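Side-chain contacts in bifunctional protein PutA (Bdellovibrio bacteriovorus, PDB 5UR2), which probably oxidises L-proline at a flavin-dependent proline dehydrogenase site and then oxidises L-glutamate gamma-semialdehyde to L-glutamate with NAD+: residues B[151-154]-B[155-159]; B[799-802]-B[803-807]; B[5-8]-B[9-12]. All coordinates share one frame; numbering follows the deposited sequence.

Contact 1. Residues B[151-154]-B[155-159]; sequences SEKE and AQDYS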
ATOM      1  N   SER B 151      24.550  38.020   7.613  1.00 28.16           N
ATOM      2  CA  SER B 151      24.640  39.176   6.737  1.00 29.79           C
ATOM      3  C   SER B 151      26.010  39.830   6.863  1.00 30.87           C
ATOM      4  O   SER B 151      26.736  39.624   7.843  1.00 27.37           O
ATOM      5  CB  SER B 151      23.553  40.191   7.073  1.00 29.29           C
ATOM      6  OG  SER B 151      23.846  40.762   8.336  1.00 34.32           O
ATOM      7  N   GLU B 152      26.346  40.666   5.875  1.00 27.63           N
ATOM      8  CA  GLU B 152      27.614  41.386   5.952  1.00 28.86           C
ATOM      9  C   GLU B 152      27.606  42.453   7.047  1.00 35.82           C
ATOM     10  O   GLU B 152      28.661  42.737   7.630  1.00 25.66           O
ATOM     11  CB  GLU B 152      27.966  41.990   4.598  1.00 26.40           C
ATOM     12  CG  GLU B 152      28.511  40.924   3.651  1.00 30.85           C
ATOM     13  CD  GLU B 152      29.607  40.079   4.282  1.00 31.34           C
ATOM     14  OE1 GLU B 152      30.725  40.600   4.461  1.00 39.12           O
ATOM     15  OE2 GLU B 152      29.357  38.890   4.600  1.00 29.99           O
ATOM     16  N   LYS B 153      26.442  43.034   7.365  1.00 33.50           N
ATOM     17  CA  LYS B 153      26.378  43.918   8.525  1.00 31.31           C
ATOM     18  C   LYS B 153      26.778  43.184   9.803  1.00 35.37           C
ATOM     19  O   LYS B 153      27.551  43.703  10.617  1.00 38.12           O
ATOM     20  CB  LYS B 153      24.977  44.503   8.698  1.00 33.74           C
ATOM     21  CG  LYS B 153      24.897  45.413   9.938  1.00 41.59           C
ATOM     22  CD  LYS B 153      23.572  46.119  10.084  1.00 52.44           C
ATOM     23  CE  LYS B 153      23.487  46.770  11.464  1.00 60.96           C
ATOM     24  NZ  LYS B 153      22.076  47.058  11.871  1.00 65.25           N
ATOM     25  N   GLU B 154      26.253  41.972   9.999  1.00 34.66           N
ATOM     26  CA  GLU B 154      26.595  41.203  11.196  1.00 35.20           C
ATOM     27  C   GLU B 154      28.072  40.808  11.201  1.00 30.85           C
ATOM     28  O   GLU B 154      28.734  40.863  12.248  1.00 31.82           O
ATOM     29  CB  GLU B 154      25.690  39.971  11.287  1.00 33.01           C
ATOM     30  CG  GLU B 154      24.246  40.293  11.710  1.00 35.10           C
ATOM     31  CD  GLU B 154      23.238  39.225  11.275  1.00 39.20           C
ATOM     32  OE1 GLU B 154      23.651  38.207  10.669  1.00 37.44           O
ATOM     33  OE2 GLU B 154      22.027  39.415  11.528  1.00 44.59           O
ATOM     34  N   ALA B 155      28.607  40.435  10.036  1.00 24.94           N
ATOM     35  CA  ALA B 155      30.031  40.129   9.941  1.00 24.61           C
ATOM     36  C   ALA B 155      30.865  41.338  10.324  1.00 28.16           C
ATOM     37  O   ALA B 155      31.832  41.223  11.087  1.00 37.33           O
ATOM     38  CB  ALA B 155      30.386  39.666   8.528  1.00 22.90           C
ATOM     39  N   GLN B 156      30.487  42.513   9.826  1.00 28.13           N
ATOM     40  CA  GLN B 156      31.245  43.721  10.121  1.00 32.16           C
ATOM     41  C   GLN B 156      31.175  44.062  11.607  1.00 33.33           C
ATOM     42  O   GLN B 156      32.183  44.453  12.206  1.00 30.81           O
ATOM     43  CB  GLN B 156      30.721  44.865   9.253  1.00 33.23           C
ATOM     44  CG  GLN B 156      31.466  46.188   9.376  1.00 54.44           C
ATOM     45  CD  GLN B 156      32.901  46.118   8.861  1.00 63.95           C
ATOM     46  OE1 GLN B 156      33.129  45.994   7.655  1.00 66.12           O
ATOM     47  NE2 GLN B 156      33.870  46.244   9.772  1.00 64.73           N
ATOM     48  N   ASP B 157      29.997  43.896  12.220  1.00 30.18           N
ATOM     49  CA  ASP B 157      29.855  44.144  13.653  1.00 30.78           C
ATOM     50  C   ASP B 157      30.724  43.185  14.460  1.00 29.61           C
ATOM     51  O   ASP B 157      31.361  43.583  15.442  1.00 28.73           O
ATOM     52  CB  ASP B 157      28.387  44.010  14.071  1.00 38.69           C
ATOM     53  CG  ASP B 157      27.488  45.119  13.495  1.00 47.36           C
ATOM     54  OD1 ASP B 157      28.008  46.144  12.997  1.00 48.91           O
ATOM     55  OD2 ASP B 157      26.248  44.945  13.512  1.00 52.34           O
ATOM     56  N   TYR B 158      30.772  41.916  14.044  1.00 27.20           N
ATOM     57  CA  TYR B 158      31.601  40.942  14.739  1.00 29.19           C
ATOM     58  C   TYR B 158      33.080  41.322  14.647  1.00 35.94           C
ATOM     59  O   TYR B 158      33.824  41.213  15.633  1.00 35.48           O
ATOM     60  CB  TYR B 158      31.341  39.541  14.163  1.00 30.70           C
ATOM     61  CG  TYR B 158      32.079  38.414  14.878  1.00 46.25           C
ATOM     62  CD1 TYR B 158      31.507  37.756  15.974  1.00 48.63           C
ATOM     63  CD2 TYR B 158      33.346  38.009  14.457  1.00 55.06           C
ATOM     64  CE1 TYR B 158      32.186  36.728  16.635  1.00 53.06           C
ATOM     65  CE2 TYR B 158      34.037  36.987  15.112  1.00 59.59           C
ATOM     66  CZ  TYR B 158      33.452  36.341  16.187  1.00 58.46           C
ATOM     67  OH  TYR B 158      34.157  35.332  16.815  1.00 58.06           O
ATOM     68  N   SER B 159      33.520  41.781  13.473  1.00 30.66           N
ATOM     69  CA  SER B 159      34.901  42.222  13.326  1.00 33.31           C
ATOM     70  C   SER B 159      35.206  43.407  14.232  1.00 41.30           C
ATOM     71  O   SER B 159      36.244  43.436  14.906  1.00 43.13           O
ATOM     72  CB  SER B 159      35.176  42.572  11.868  1.00 33.32           C
ATOM     73  OG  SER B 159      36.555  42.783  11.651  1.00 47.18           O
TER

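Contact 2. Residues B[799-802]-B[803-807]; sequences RLVE and TAKSI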
ATOM      1  N   ARG B 799      16.829  41.598   9.605  1.00 31.91           N
ATOM      2  CA  ARG B 799      17.849  40.597   9.278  1.00 30.64           C
ATOM      3  C   ARG B 799      17.634  40.006   7.887  1.00 33.96           C
ATOM      4  O   ARG B 799      18.606  39.713   7.180  1.00 32.91           O
ATOM      5  CB  ARG B 799      17.862  39.492  10.323  1.00 31.79           C
ATOM      6  CG  ARG B 799      18.340  39.934  11.693  1.00 33.72           C
ATOM      7  CD  ARG B 799      18.645  38.702  12.540  1.00 39.61           C
ATOM      8  NE  ARG B 799      19.882  38.026  12.144  1.00 41.23           N
ATOM      9  CZ  ARG B 799      20.241  36.820  12.579  1.00 43.27           C
ATOM     10  NH1 ARG B 799      19.445  36.150  13.406  1.00 47.92           N
ATOM     11  NH2 ARG B 799      21.389  36.276  12.188  1.00 35.51           N
ATOM     12  N   LEU B 800      16.369  39.830   7.478  1.00 31.03           N
ATOM     13  CA  LEU B 800      16.066  39.328   6.139  1.00 33.75           C
ATOM     14  C   LEU B 800      16.617  40.259   5.069  1.00 32.30           C
ATOM     15  O   LEU B 800      17.247  39.811   4.104  1.00 24.33           O
ATOM     16  CB  LEU B 800      14.551  39.171   5.963  1.00 31.00           C
ATOM     17  CG  LEU B 800      14.119  38.587   4.609  1.00 34.02           C
ATOM     18  CD1 LEU B 800      14.423  37.087   4.520  1.00 36.54           C
ATOM     19  CD2 LEU B 800      12.635  38.884   4.269  1.00 30.11           C
ATOM     20  N   VAL B 801      16.363  41.563   5.220  1.00 32.71           N
ATOM     21  CA  VAL B 801      16.829  42.553   4.254  1.00 32.28           C
ATOM     22  C   VAL B 801      18.355  42.598   4.227  1.00 32.25           C
ATOM     23  O   VAL B 801      18.975  42.611   3.157  1.00 28.71           O
ATOM     24  CB  VAL B 801      16.224  43.933   4.577  1.00 30.67           C
ATOM     25  CG1 VAL B 801      16.927  45.046   3.783  1.00 26.36           C
ATOM     26  CG2 VAL B 801      14.730  43.924   4.281  1.00 37.25           C
ATOM     27  N   GLU B 802      18.984  42.635   5.404  1.00 28.35           N
ATOM     28  CA  GLU B 802      20.441  42.664   5.436  1.00 27.17           C
ATOM     29  C   GLU B 802      21.038  41.396   4.844  1.00 28.46           C
ATOM     30  O   GLU B 802      22.062  41.454   4.158  1.00 31.79           O
ATOM     31  CB  GLU B 802      20.935  42.873   6.866  1.00 30.51           C
ATOM     32  CG  GLU B 802      20.640  44.266   7.395  1.00 32.25           C
ATOM     33  CD  GLU B 802      21.247  45.367   6.534  1.00 42.47           C
ATOM     34  OE1 GLU B 802      22.401  45.214   6.079  1.00 46.45           O
ATOM     35  OE2 GLU B 802      20.546  46.371   6.275  1.00 46.08           O
ATOM     36  N   THR B 803      20.405  40.237   5.077  1.00 31.14           N
ATOM     37  CA  THR B 803      20.932  39.004   4.499  1.00 29.05           C
ATOM     38  C   THR B 803      20.723  38.991   2.991  1.00 28.11           C
ATOM     39  O   THR B 803      21.614  38.584   2.235  1.00 31.79           O
ATOM     40  CB  THR B 803      20.274  37.775   5.143  1.00 26.49           C
ATOM     41  OG1 THR B 803      20.526  37.757   6.546  1.00 27.63           O
ATOM     42  CG2 THR B 803      20.842  36.493   4.555  1.00 25.89           C
ATOM     43  N   ALA B 804      19.552  39.445   2.536  1.00 27.91           N
ATOM     44  CA  ALA B 804      19.302  39.516   1.100  1.00 29.12           C
ATOM     45  C   ALA B 804      20.287  40.460   0.409  1.00 29.51           C
ATOM     46  O   ALA B 804      20.717  40.189  -0.718  1.00 25.33           O
ATOM     47  CB  ALA B 804      17.857  39.940   0.841  1.00 29.67           C
ATOM     48  N   LYS B 805      20.689  41.554   1.080  1.00 30.85           N
ATOM     49  CA  LYS B 805      21.712  42.441   0.515  1.00 32.99           C
ATOM     50  C   LYS B 805      23.038  41.730   0.279  1.00 32.48           C
ATOM     51  O   LYS B 805      23.854  42.213  -0.513  1.00 31.19           O
ATOM     52  CB  LYS B 805      21.995  43.648   1.421  1.00 28.16           C
ATOM     53  CG  LYS B 805      20.966  44.763   1.416  1.00 30.40           C
ATOM     54  CD  LYS B 805      21.428  45.889   2.338  1.00 41.55           C
ATOM     55  CE  LYS B 805      20.370  46.974   2.491  1.00 44.47           C
ATOM     56  NZ  LYS B 805      20.723  47.902   3.597  1.00 44.96           N
ATOM     57  N   SER B 806      23.297  40.630   0.983  1.00 30.20           N
ATOM     58  CA  SER B 806      24.614  40.017   0.945  1.00 32.36           C
ATOM     59  C   SER B 806      24.763  38.929  -0.113  1.00 31.04           C
ATOM     60  O   SER B 806      25.897  38.544  -0.407  1.00 33.35           O
ATOM     61  CB  SER B 806      24.957  39.438   2.322  1.00 33.57           C
ATOM     62  OG  SER B 806      24.853  40.446   3.316  1.00 37.46           O
ATOM     63  N   ILE B 807      23.674  38.401  -0.679  1.00 30.21           N
ATOM     64  CA  ILE B 807      23.831  37.268  -1.589  1.00 33.29           C
ATOM     65  C   ILE B 807      24.211  37.773  -2.973  1.00 31.87           C
ATOM     66  O   ILE B 807      23.812  38.861  -3.398  1.00 30.02           O
ATOM     67  CB  ILE B 807      22.576  36.373  -1.637  1.00 29.43           C
ATOM     68  CG1 ILE B 807      21.386  37.123  -2.208  1.00 27.42           C
ATOM     69  CG2 ILE B 807      22.266  35.840  -0.236  1.00 24.86           C
ATOM     70  CD1 ILE B 807      20.176  36.239  -2.379  1.00 31.21           C
TER

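Contact 3. Residues B[5-8]-B[9-12]; sequences DIQS and QIVS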
ATOM      1  N   ASP B   5      55.248  -0.494  31.118  1.00 41.76           N
ATOM      2  CA  ASP B   5      54.193  -0.256  32.099  1.00 41.86           C
ATOM      3  C   ASP B   5      53.786   1.216  32.198  1.00 45.17           C
ATOM      4  O   ASP B   5      53.416   1.670  33.289  1.00 53.67           O
ATOM      5  CB  ASP B   5      54.615  -0.784  33.477  1.00 42.42           C
ATOM      6  CG  ASP B   5      55.693   0.085  34.162  1.00 46.42           C
ATOM      7  OD1 ASP B   5      56.242   1.022  33.536  1.00 45.06           O
ATOM      8  OD2 ASP B   5      56.006  -0.198  35.342  1.00 48.76           O
ATOM      9  N   ILE B   6      53.819   1.970  31.092  1.00 41.12           N
ATOM     10  CA  ILE B   6      53.450   3.387  31.159  1.00 44.46           C
ATOM     11  C   ILE B   6      52.002   3.538  31.613  1.00 41.02           C
ATOM     12  O   ILE B   6      51.674   4.432  32.401  1.00 35.09           O
ATOM     13  CB  ILE B   6      53.677   4.071  29.793  1.00 40.70           C
ATOM     14  CG1 ILE B   6      53.459   5.592  29.872  1.00 36.24           C
ATOM     15  CG2 ILE B   6      52.789   3.452  28.711  1.00 35.90           C
ATOM     16  CD1 ILE B   6      54.440   6.326  30.750  1.00 40.32           C
ATOM     17  N   GLN B   7      51.133   2.618  31.183  1.00 37.55           N
ATOM     18  CA  GLN B   7      49.727   2.687  31.552  1.00 36.75           C
ATOM     19  C   GLN B   7      49.548   2.628  33.063  1.00 41.65           C
ATOM     20  O   GLN B   7      48.631   3.256  33.602  1.00 41.67           O
ATOM     21  CB  GLN B   7      48.949   1.578  30.841  1.00 38.70           C
ATOM     22  CG  GLN B   7      48.952   1.779  29.317  1.00 38.73           C
ATOM     23  CD  GLN B   7      48.524   3.200  28.913  1.00 44.86           C
ATOM     24  OE1 GLN B   7      47.576   3.764  29.463  1.00 49.15           O
ATOM     25  NE2 GLN B   7      49.270   3.800  27.990  1.00 41.65           N
ATOM     26  N   SER B   8      50.406   1.876  33.758  1.00 44.78           N
ATOM     27  CA  SER B   8      50.350   1.848  35.216  1.00 42.45           C
ATOM     28  C   SER B   8      50.783   3.174  35.830  1.00 36.14           C
ATOM     29  O   SER B   8      50.271   3.559  36.885  1.00 37.73           O
ATOM     30  CB  SER B   8      51.212   0.709  35.758  1.00 43.89           C
ATOM     31  OG  SER B   8      52.390   1.226  36.354  1.00 53.53           O
ATOM     32  N   GLN B   9      51.746   3.868  35.220  1.00 41.08           N
ATOM     33  CA  GLN B   9      52.163   5.157  35.770  1.00 37.02           C
ATOM     34  C   GLN B   9      51.117   6.236  35.519  1.00 43.42           C
ATOM     35  O   GLN B   9      50.941   7.141  36.345  1.00 42.92           O
ATOM     36  CB  GLN B   9      53.497   5.581  35.177  1.00 35.79           C
ATOM     37  CG  GLN B   9      54.583   4.528  35.276  1.00 48.20           C
ATOM     38  CD  GLN B   9      55.949   5.047  34.851  1.00 54.32           C
ATOM     39  OE1 GLN B   9      56.304   6.201  35.113  1.00 50.21           O
ATOM     40  NE2 GLN B   9      56.721   4.193  34.191  1.00 65.19           N
ATOM     41  N   ILE B  10      50.420   6.166  34.386  1.00 40.59           N
ATOM     42  CA  ILE B  10      49.332   7.106  34.131  1.00 39.54           C
ATOM     43  C   ILE B  10      48.206   6.899  35.145  1.00 38.96           C
ATOM     44  O   ILE B  10      47.713   7.857  35.754  1.00 31.32           O
ATOM     45  CB  ILE B  10      48.849   6.973  32.677  1.00 32.46           C
ATOM     46  CG1 ILE B  10      49.964   7.444  31.737  1.00 33.60           C
ATOM     47  CG2 ILE B  10      47.574   7.776  32.451  1.00 28.77           C
ATOM     48  CD1 ILE B  10      49.692   7.181  30.291  1.00 33.68           C
ATOM     49  N   VAL B  11      47.819   5.639  35.378  1.00 39.75           N
ATOM     50  CA  VAL B  11      46.782   5.350  36.370  1.00 43.06           C
ATOM     51  C   VAL B  11      47.165   5.926  37.728  1.00 44.19           C
ATOM     52  O   VAL B  11      46.318   6.476  38.445  1.00 39.73           O
ATOM     53  CB  VAL B  11      46.506   3.836  36.448  1.00 38.68           C
ATOM     54  CG1 VAL B  11      45.661   3.502  37.677  1.00 35.90           C
ATOM     55  CG2 VAL B  11      45.786   3.381  35.201  1.00 36.68           C
ATOM     56  N   SER B  12      48.441   5.802  38.106  1.00 46.95           N
ATOM     57  CA  SER B  12      48.902   6.348  39.383  1.00 55.42           C
ATOM     58  C   SER B  12      48.728   7.861  39.444  1.00 53.37           C
ATOM     59  O   SER B  12      48.322   8.404  40.478  1.00 49.08           O
ATOM     60  CB  SER B  12      50.365   5.966  39.629  1.00 53.83           C
ATOM     61  OG  SER B  12      50.497   4.564  39.734  1.00 54.27           O
TER

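Contact 1. Residues B[151-154]-B[155-159]
Four successive i to i+4 bonds open the helix, running from Ala155 N to Ser151 O at 3.0 Å to Tyr158 N to Glu154 O at 2.9 Å, all with N-H...O angles near 160°. Over this first turn the methyl of Ala155 nests against backbone oxygens, its CB 3.6 Å from Glu152 O. Glu152 bends at chi2, which brings OE2 to 4.1 Å from Ala155 CB, a loose contact; the carboxylate's polar partners lie elsewhere, OE1 in a salt bridge with Arg221 and OE2 in a hydrogen bond with Ser204. Ser151, at the N-cap, and Glu154 form a capping box: Glu154 N donates to Ser151 OG at 3.2 Å and 163°, while the return bond from Ser151 N to Glu154 OE1 is weak. The box starts helix 152-173, the first long helix after strand 138-144 in the eight-stranded parallel barrel of the proline dehydrogenase part. Glu154 OE1 also accepts from Leu150 N, and its OE2 reaches across to Arg799 in a salt bridge. Lys153 is extended, CG anti to the backbone N (179°), and its chain slants past Asp157, one turn later. Its CG lies 3.8 Å from Asp157 OD2, but Lys153 NZ and Asp157 OD2 remain 5.0 Å apart, without direct ion contact. Tyr158 has CB 3.5 Å from Glu154 O, and its ring leads away from this turn to a hydroxyl hydrogen-bonded with Lys198 N.

Contact 2. Residues B[799-802]-B[803-807]
The flat peptide carbonyl of Arg799 is gripped from opposite faces of its plane by two donors of Thr803, N and OG1, each 2.8 Å from Arg799 O. The carboxylate of Glu802 is met differently: Lys805 NZ comes to OE2 on the syn side, 26° out of the carboxylate plane, at 3.1 Å. This is an i to i+3 salt bridge on helix 790-806, which follows strand 783-789 in the aldehyde dehydrogenase part. The two chains lie side by side and point the same way. Lys805 is extended beyond CG, whereas Glu802 bends at chi2 (-58°), turning its carboxylate alongside the lysine; OE1 lies 3.9 Å from Lys805 CD, so the carboxylate also packs along the aliphatic part of the lysine. Lys805 also passes Val801 at an angle, CE to CG1 4.2 Å. Thr803 OG1 stands beside its own N (chi1 -60°), which places it over the preceding turn and makes the double grip on Arg799 O possible. Leu800 and Ala804 pack on Ile861 of strand 860-863, and Thr803 on Val765 of helix 761-773. The guanidinium of Arg799 extends away from this turn to salt bridges with Glu154 and Asp762. Ser806 N bonds to Thr803 O at 2.9 Å, three residues back. The hydroxyl of the same serine is hydrogen-bonded with Glu152 N, at the start of helix 152-173, and also donates to the carbonyl of Glu802, Ser806 OG to Glu802 O 3.1 Å.

Contact 3. Residues B[5-8]-B[9-12]
Gln9 and Asp5 make the side-chain to side-chain hydrogen bond of this turn. Gln9 NE2 donates to Asp5 OD1 at 3.3 Å and 165°, a straight but long bond. The donor keeps the acceptor practically in its own amide plane, yet approaches from above the carboxylate, 35° out of that plane; the carboxylate and amide planes are 79° apart. Both have further partners at their other oxygens, Asp5 OD2 with His2 N and Gln9 OE1 with Lys369, so the amide is held at both its nitrogen and its oxygen. A hydroxyl supplies the second kind of polar link. Ser12 OG and Ser12 N reach Ser8 O from opposite faces of its plane, OG at 3.0 Å and N at 3.1 Å, giving that carbonyl two donors from a single residue. Among purely backbone bonds, Ile10 N to Ile6 O is short and well directed at 2.9 Å, whereas Gln9 N divides itself between Asp5 O and Ile6 O, both weakly. This is the first turn of helix 6-22, which opens the N-terminal domain of PutA, with its weak bonds at Gln9 N: Asp5 sits at the N-cap position, but its carboxylate makes no capping bond; its oxygens go to Gln9 NE2 and His2 N. The apolar contact is that of Ile6 with Ile10. Ile10 CD1 lies 4.1 Å from Ile6 CG1, the two chains meeting at a slant. Gln7 bends at chi2 and packs its amide along the same methyl, Gln7 OE1 being 4.1 Å from Ile10 CD1. That OE1 accepts from Arg358 of helix 357-369, the helix against which Ile10 packs through Leu365 and Tyr366.

Contacts 1 and 2 adjoin, their centres 12 Å apart, although they belong to the proline dehydrogenase and aldehyde dehydrogenase parts respectively. The junction is polar: Glu154 OE2 meets Arg799 NE at 2.6 Å, and Glu152 N probably donates to Ser806 OG at 3.0 Å, so the start of helix 152-173 is fastened to helix 790-806. Ser151 CB packs 3.5 Å from Glu802 O. Contact 3 is remote, its centre 50 Å from contact 1 and 57 Å from contact 2. The modified flavin touches none of the contacts: the side chains of Tyr158 and Ile10 come to about 9 and 13 Å of it. All three also lie away from the predicted active-site residues Glu746 and Cys780.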